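Local coordinates for protein inositol dehydrogenase (Lactobacillus casei, PDB 4MKX) that probably catalyses the NAD-dependent oxidation of scyllo-inositol, as a Gfo/Idh/MocA-family dehydrogenase built on a Rossmann fold, at residues I18-V23 with Q41-Q46; L45-S50 with Q77-D82. All coordinates share one frame; numbering follows the deposited sequence.

How the interactions relate
Both contacts belong to the Rossmann-fold domain and share strand 43-49, through Leu45 and Gln46, their centres about 8 Å apart. Interaction 1 is the pairing of two neighbouring strands in the parallel sheet: backbone hydrogen bonds carry it, with buried aliphatic side chains at its middle and lysines and a histidine toward solvent. Interaction 2 is smaller and mostly buried, and rests on side-chain packing of the same strand against the turn that follows helix 72-78. That turn then leads back to the sheet, where Lys19 O probably bonds Asp82 N. Ile22 O likewise probably takes Thr49 N, which carries the pairing of interaction 1 into residues 45-50.

Interaction 1. Residues I18-V23 with Q41-Q46; sequences IKIGIV and QHAKLQ
Ile18 to Ile20 pair residue for residue with Ala43 to Leu45 as parallel neighbours in the sheet, the strand axes 4.6 Å apart at their closest and their N-to-C directions 40° apart. Ile18 and Ile20 each spend both backbone groups on the partner strand. Ile18 N donates to His42 O (2.9 Å), and Ile18 O receives Lys44 N (3.0 Å). Ile20 N donates to Lys44 O (2.9 Å), while Ile20 O receives Gln46 N. Beyond this the register slips: Ile22 bonds Ala47 and Thr49, so Gln46 and Ala47 together stand opposite Gly21, a beta bulge.

Ile18, Ile20, Ala43 and Leu45 share one face of the sheet. There CD1 of Ile20 touches CB of Ala43 at 4.2 Å. Leu45 has CG anti to its backbone N (chi1 -168°), and its CD1 branch does the touching: it lies 3.7 Å from Ile20 O and 4.1 Å from CG2 of Ile22, the two side chains crossing obliquely. On the other face CB of Lys19 rests against CB of Gln46 at 3.9 Å, and the lysine chains of Lys19 and Lys44 brush at their aliphatic parts. Their ammonium groups have different acidic partners, Lys19 in a salt bridge with Asp80 and Lys44 in a long, weak ion pair with Glu66. The Gln46 amide bonds Glu67.

These strands and helix 27-38 form a beta-alpha-beta unit. The helix packs on Ile20, Ile22 and Leu45 through Ala33 and Ile36, and Ile22 also touches the glycine-rich GxGxxG pattern that probably belongs to the dinucleotide site. Helix 304-319 packs on Ile18 and His42, while strand 83-86 lies on the opposite side of strand 18-23 from strand 43-49.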
loop_
_atom_site.group_PDB
_atom_site.type_symbol
_atom_site.label_atom_id
_atom_site.label_comp_id
_atom_site.label_asym_id
_atom_site.label_seq_id
_atom_site.Cartn_x
_atom_site.Cartn_y
_atom_site.Cartn_z
ATOM N N ILE A 18 19.595 -15.029 -36.225
ATOM C CA ILE A 18 18.735 -16.212 -36.238
ATOM C C ILE A 18 17.466 -15.883 -37.009
ATOM O O ILE A 18 16.731 -14.976 -36.628
ATOM C CB ILE A 18 18.346 -16.629 -34.808
ATOM C CG1 ILE A 18 19.593 -16.862 -33.955
ATOM C CG2 ILE A 18 17.455 -17.874 -34.826
ATOM C CD1 ILE A 18 20.488 -17.965 -34.475
ATOM N N LYS A 19 17.200 -16.607 -38.094
ATOM C CA LYS A 19 15.975 -16.372 -38.856
ATOM C C LYS A 19 14.882 -17.279 -38.307
ATOM O O LYS A 19 15.090 -18.478 -38.159
ATOM C CB LYS A 19 16.200 -16.646 -40.340
ATOM C CG LYS A 19 17.136 -15.649 -40.992
ATOM C CD LYS A 19 17.587 -16.124 -42.370
ATOM C CE LYS A 19 18.614 -15.170 -42.959
ATOM N NZ LYS A 19 19.675 -15.902 -43.710
ATOM N N ILE A 20 13.726 -16.700 -38.010
ATOM C CA ILE A 20 12.678 -17.429 -37.305
ATOM C C ILE A 20 11.420 -17.514 -38.145
ATOM O O ILE A 20 11.037 -16.550 -38.801
ATOM C CB ILE A 20 12.358 -16.720 -35.966
ATOM C CG1 ILE A 20 13.618 -16.717 -35.096
ATOM C CG2 ILE A 20 11.189 -17.400 -35.245
ATOM C CD1 ILE A 20 13.452 -16.022 -33.778
ATOM N N GLY A 21 10.772 -18.673 -38.135
ATOM C CA GLY A 21 9.451 -18.774 -38.726
ATOM C C GLY A 21 8.429 -18.974 -37.629
ATOM O O GLY A 21 8.711 -19.641 -36.641
ATOM N N ILE A 22 7.247 -18.395 -37.803
ATOM C CA ILE A 22 6.211 -18.486 -36.795
ATOM C C ILE A 22 4.958 -19.130 -37.377
ATOM O O ILE A 22 4.636 -18.944 -38.551
ATOM C CB ILE A 22 5.891 -17.094 -36.174
ATOM C CG1 ILE A 22 4.986 -17.246 -34.947
ATOM C CG2 ILE A 22 5.252 -16.152 -37.198
ATOM C CD1 ILE A 22 4.922 -15.980 -34.079
ATOM N N VAL A 23 4.263 -19.911 -36.557
ATOM C CA VAL A 23 2.944 -20.397 -36.920
ATOM C C VAL A 23 2.002 -19.993 -35.799
ATOM O O VAL A 23 2.348 -20.113 -34.622
ATOM C CB VAL A 23 2.919 -21.929 -37.135
ATOM C CG1 VAL A 23 3.422 -22.688 -35.893
ATOM C CG2 VAL A 23 1.514 -22.379 -37.521
ATOM N N GLN A 41 17.169 -8.747 -30.292
ATOM C CA GLN A 41 18.495 -8.652 -30.901
ATOM C C GLN A 41 18.848 -9.949 -31.598
ATOM O O GLN A 41 18.501 -11.020 -31.111
ATOM C CB GLN A 41 19.565 -8.414 -29.839
ATOM C CG GLN A 41 19.413 -7.167 -29.001
ATOM C CD GLN A 41 20.499 -7.078 -27.944
ATOM O OE1 GLN A 41 20.230 -7.188 -26.746
ATOM N NE2 GLN A 41 21.742 -6.902 -28.386
ATOM N N HIS A 42 19.564 -9.843 -32.715
ATOM C CA HIS A 42 20.118 -10.993 -33.434
ATOM C C HIS A 42 19.044 -11.932 -33.962
ATOM O O HIS A 42 19.270 -13.129 -34.083
ATOM C CB HIS A 42 21.101 -11.780 -32.561
ATOM C CG HIS A 42 22.176 -10.939 -31.948
ATOM N ND1 HIS A 42 22.921 -10.033 -32.677
ATOM C CD2 HIS A 42 22.638 -10.871 -30.677
ATOM C CE1 HIS A 42 23.792 -9.443 -31.877
ATOM N NE2 HIS A 42 23.639 -9.932 -30.658
ATOM N N ALA A 43 17.883 -11.379 -34.285
ATOM C CA ALA A 43 16.796 -12.190 -34.804
ATOM C C ALA A 43 16.084 -11.479 -35.935
ATOM O O ALA A 43 16.024 -10.248 -35.985
ATOM C CB ALA A 43 15.816 -12.534 -33.699
ATOM N N LYS A 44 15.549 -12.273 -36.853
ATOM C CA LYS A 44 14.768 -11.758 -37.954
ATOM C C LYS A 44 13.529 -12.624 -38.089
ATOM O O LYS A 44 13.633 -13.850 -38.060
ATOM C CB LYS A 44 15.601 -11.851 -39.230
ATOM C CG LYS A 44 14.874 -11.470 -40.496
ATOM C CD LYS A 44 15.823 -11.568 -41.682
ATOM C CE LYS A 44 15.106 -11.318 -42.999
ATOM N NZ LYS A 44 14.363 -10.031 -42.992
ATOM N N LEU A 45 12.361 -12.005 -38.227
ATOM C CA LEU A 45 11.162 -12.780 -38.535
ATOM C C LEU A 45 11.119 -12.985 -40.042
ATOM O O LEU A 45 10.805 -12.064 -40.797
ATOM C CB LEU A 45 9.892 -12.084 -38.041
ATOM C CG LEU A 45 8.641 -12.969 -38.080
ATOM C CD1 LEU A 45 8.771 -14.111 -37.101
ATOM C CD2 LEU A 45 7.398 -12.160 -37.791
ATOM N N GLN A 46 11.446 -14.200 -40.462
ATOM C CA GLN A 46 11.669 -14.514 -41.868
ATOM C C GLN A 46 10.423 -15.084 -42.533
ATOM O O GLN A 46 10.116 -14.772 -43.688
ATOM C CB GLN A 46 12.813 -15.519 -41.978
ATOM C CG GLN A 46 12.997 -16.096 -43.373
ATOM C CD GLN A 46 13.635 -15.116 -44.339
ATOM O OE1 GLN A 46 14.091 -14.043 -43.946
ATOM N NE2 GLN A 46 13.678 -15.490 -45.611
#

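Interaction 2. Residues L45-S50 with Q77-D82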
loop_
_atom_site.group_PDB
_atom_site.type_symbol
_atom_site.label_atom_id
_atom_site.label_comp_id
_atom_site.label_asym_id
_atom_site.label_seq_id
_atom_site.Cartn_x
_atom_site.Cartn_y
_atom_site.Cartn_z
ATOM N N LEU A 45 12.361 -12.005 -38.227
ATOM C CA LEU A 45 11.162 -12.780 -38.535
ATOM C C LEU A 45 11.119 -12.985 -40.042
ATOM O O LEU A 45 10.805 -12.064 -40.797
ATOM C CB LEU A 45 9.892 -12.084 -38.041
ATOM C CG LEU A 45 8.641 -12.969 -38.080
ATOM C CD1 LEU A 45 8.771 -14.111 -37.101
ATOM C CD2 LEU A 45 7.398 -12.160 -37.791
ATOM N N GLN A 46 11.446 -14.200 -40.462
ATOM C CA GLN A 46 11.669 -14.514 -41.868
ATOM C C GLN A 46 10.423 -15.084 -42.533
ATOM O O GLN A 46 10.116 -14.772 -43.688
ATOM C CB GLN A 46 12.813 -15.519 -41.978
ATOM C CG GLN A 46 12.997 -16.096 -43.373
ATOM C CD GLN A 46 13.635 -15.116 -44.339
ATOM O OE1 GLN A 46 14.091 -14.043 -43.946
ATOM N NE2 GLN A 46 13.678 -15.490 -45.611
ATOM N N ALA A 47 9.697 -15.921 -41.796
ATOM C CA ALA A 47 8.574 -16.639 -42.380
ATOM C C ALA A 47 7.404 -16.722 -41.410
ATOM O O ALA A 47 7.590 -16.670 -40.191
ATOM C CB ALA A 47 9.005 -18.033 -42.793
ATOM N N ALA A 48 6.197 -16.839 -41.959
ATOM C CA ALA A 48 4.990 -17.023 -41.160
ATOM C C ALA A 48 4.101 -18.067 -41.827
ATOM O O ALA A 48 4.041 -18.136 -43.062
ATOM C CB ALA A 48 4.239 -15.711 -41.003
ATOM N N THR A 49 3.431 -18.882 -41.013
ATOM C CA THR A 49 2.450 -19.852 -41.507
ATOM C C THR A 49 1.094 -19.548 -40.898
ATOM O O THR A 49 0.983 -19.365 -39.687
ATOM C CB THR A 49 2.821 -21.289 -41.111
ATOM O OG1 THR A 49 4.027 -21.674 -41.775
ATOM C CG2 THR A 49 1.707 -22.273 -41.488
ATOM N N SER A 50 0.071 -19.473 -41.743
ATOM C CA SER A 50 -1.310 -19.369 -41.288
ATOM C C SER A 50 -2.234 -19.759 -42.430
ATOM O O SER A 50 -1.885 -19.600 -43.600
ATOM C CB SER A 50 -1.635 -17.954 -40.818
ATOM O OG SER A 50 -3.002 -17.851 -40.464
ATOM N N GLN A 77 10.180 -27.121 -44.291
ATOM C CA GLN A 77 10.981 -27.775 -45.317
ATOM C C GLN A 77 11.666 -26.777 -46.239
ATOM O O GLN A 77 12.780 -27.020 -46.706
ATOM C CB GLN A 77 10.118 -28.713 -46.158
ATOM C CG GLN A 77 9.639 -29.945 -45.435
ATOM C CD GLN A 77 8.726 -30.787 -46.300
ATOM O OE1 GLN A 77 9.087 -31.167 -47.415
ATOM N NE2 GLN A 77 7.531 -31.078 -45.794
ATOM N N HIS A 78 11.002 -25.661 -46.516
ATOM C CA HIS A 78 11.459 -24.780 -47.592
ATOM C C HIS A 78 11.919 -23.378 -47.182
ATOM O O HIS A 78 12.760 -22.793 -47.860
ATOM C CB HIS A 78 10.386 -24.681 -48.678
ATOM C CG HIS A 78 9.938 -26.010 -49.205
ATOM N ND1 HIS A 78 8.619 -26.415 -49.175
ATOM C CD2 HIS A 78 10.628 -27.019 -49.789
ATOM C CE1 HIS A 78 8.520 -27.623 -49.702
ATOM N NE2 HIS A 78 9.724 -28.010 -50.087
ATOM N N ALA A 79 11.382 -22.831 -46.090
ATOM C CA ALA A 79 11.737 -21.465 -45.697
ATOM C C ALA A 79 13.197 -21.344 -45.274
ATOM O O ALA A 79 13.820 -22.319 -44.851
ATOM C CB ALA A 79 10.810 -20.950 -44.586
ATOM N N ASP A 80 13.750 -20.143 -45.397
ATOM C CA ASP A 80 15.119 -19.910 -44.962
ATOM C C ASP A 80 15.130 -19.553 -43.480
ATOM O O ASP A 80 15.355 -18.402 -43.115
ATOM C CB ASP A 80 15.753 -18.780 -45.777
ATOM C CG ASP A 80 17.214 -18.563 -45.438
ATOM O OD1 ASP A 80 17.858 -19.496 -44.903
ATOM O OD2 ASP A 80 17.725 -17.457 -45.723
ATOM N N ILE A 81 14.888 -20.545 -42.629
ATOM C CA ILE A 81 14.797 -20.301 -41.190
ATOM C C ILE A 81 15.679 -21.262 -40.401
ATOM O O ILE A 81 15.977 -22.366 -40.873
ATOM C CB ILE A 81 13.349 -20.423 -40.698
ATOM C CG1 ILE A 81 12.792 -21.829 -40.952
ATOM C CG2 ILE A 81 12.464 -19.368 -41.352
ATOM C CD1 ILE A 81 11.336 -21.987 -40.484
ATOM N N ASP A 82 16.076 -20.848 -39.197
ATOM C CA ASP A 82 16.921 -21.660 -38.326
ATOM C C ASP A 82 16.098 -22.203 -37.163
ATOM O O ASP A 82 16.478 -23.187 -36.527
ATOM C CB ASP A 82 18.042 -20.803 -37.751
ATOM C CG ASP A 82 18.845 -20.102 -38.827
ATOM O OD1 ASP A 82 19.326 -20.800 -39.745
ATOM O OD2 ASP A 82 18.974 -18.860 -38.765
#
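Gln46 sets CG anti to its backbone N (chi1 171°) and against the Asp80 carbonyl; the bend at chi2 (75°) then carries CD past it, and the amide ends near Asp80 CB. Asp80 is the centre of an inverse gamma turn, closed by a weak bond from Ile81 N to Ala79 O, in the link by which this Rossmann-fold chain leaves helix 72-78 for strand 83-86. CG of Gln46 sits 3.3 Å from Asp80 O, a buried carbonyl oxygen with no hydrogen-bonding partner in the model. Further out, NE2 of Gln46 lies 3.9 Å from CB of Asp80, the amide and carboxylate planes 76° apart. The two groups do not bond each other: Gln46 NE2 and Asp80 N both donate to Glu67 OE2, the carboxylate being engaged by Lys19. An alanine at Gln46 would probably leave Glu67 with one donor fewer and open a gap beside Asp80 O, while the CG2 methyl of Ile81 would lose only its contact with CG. That methyl also touches Ala47, whose CB meets two methyls of the turn: Ala79 CB at 3.9 Å and Ile81 CG2 at 4.0 Å.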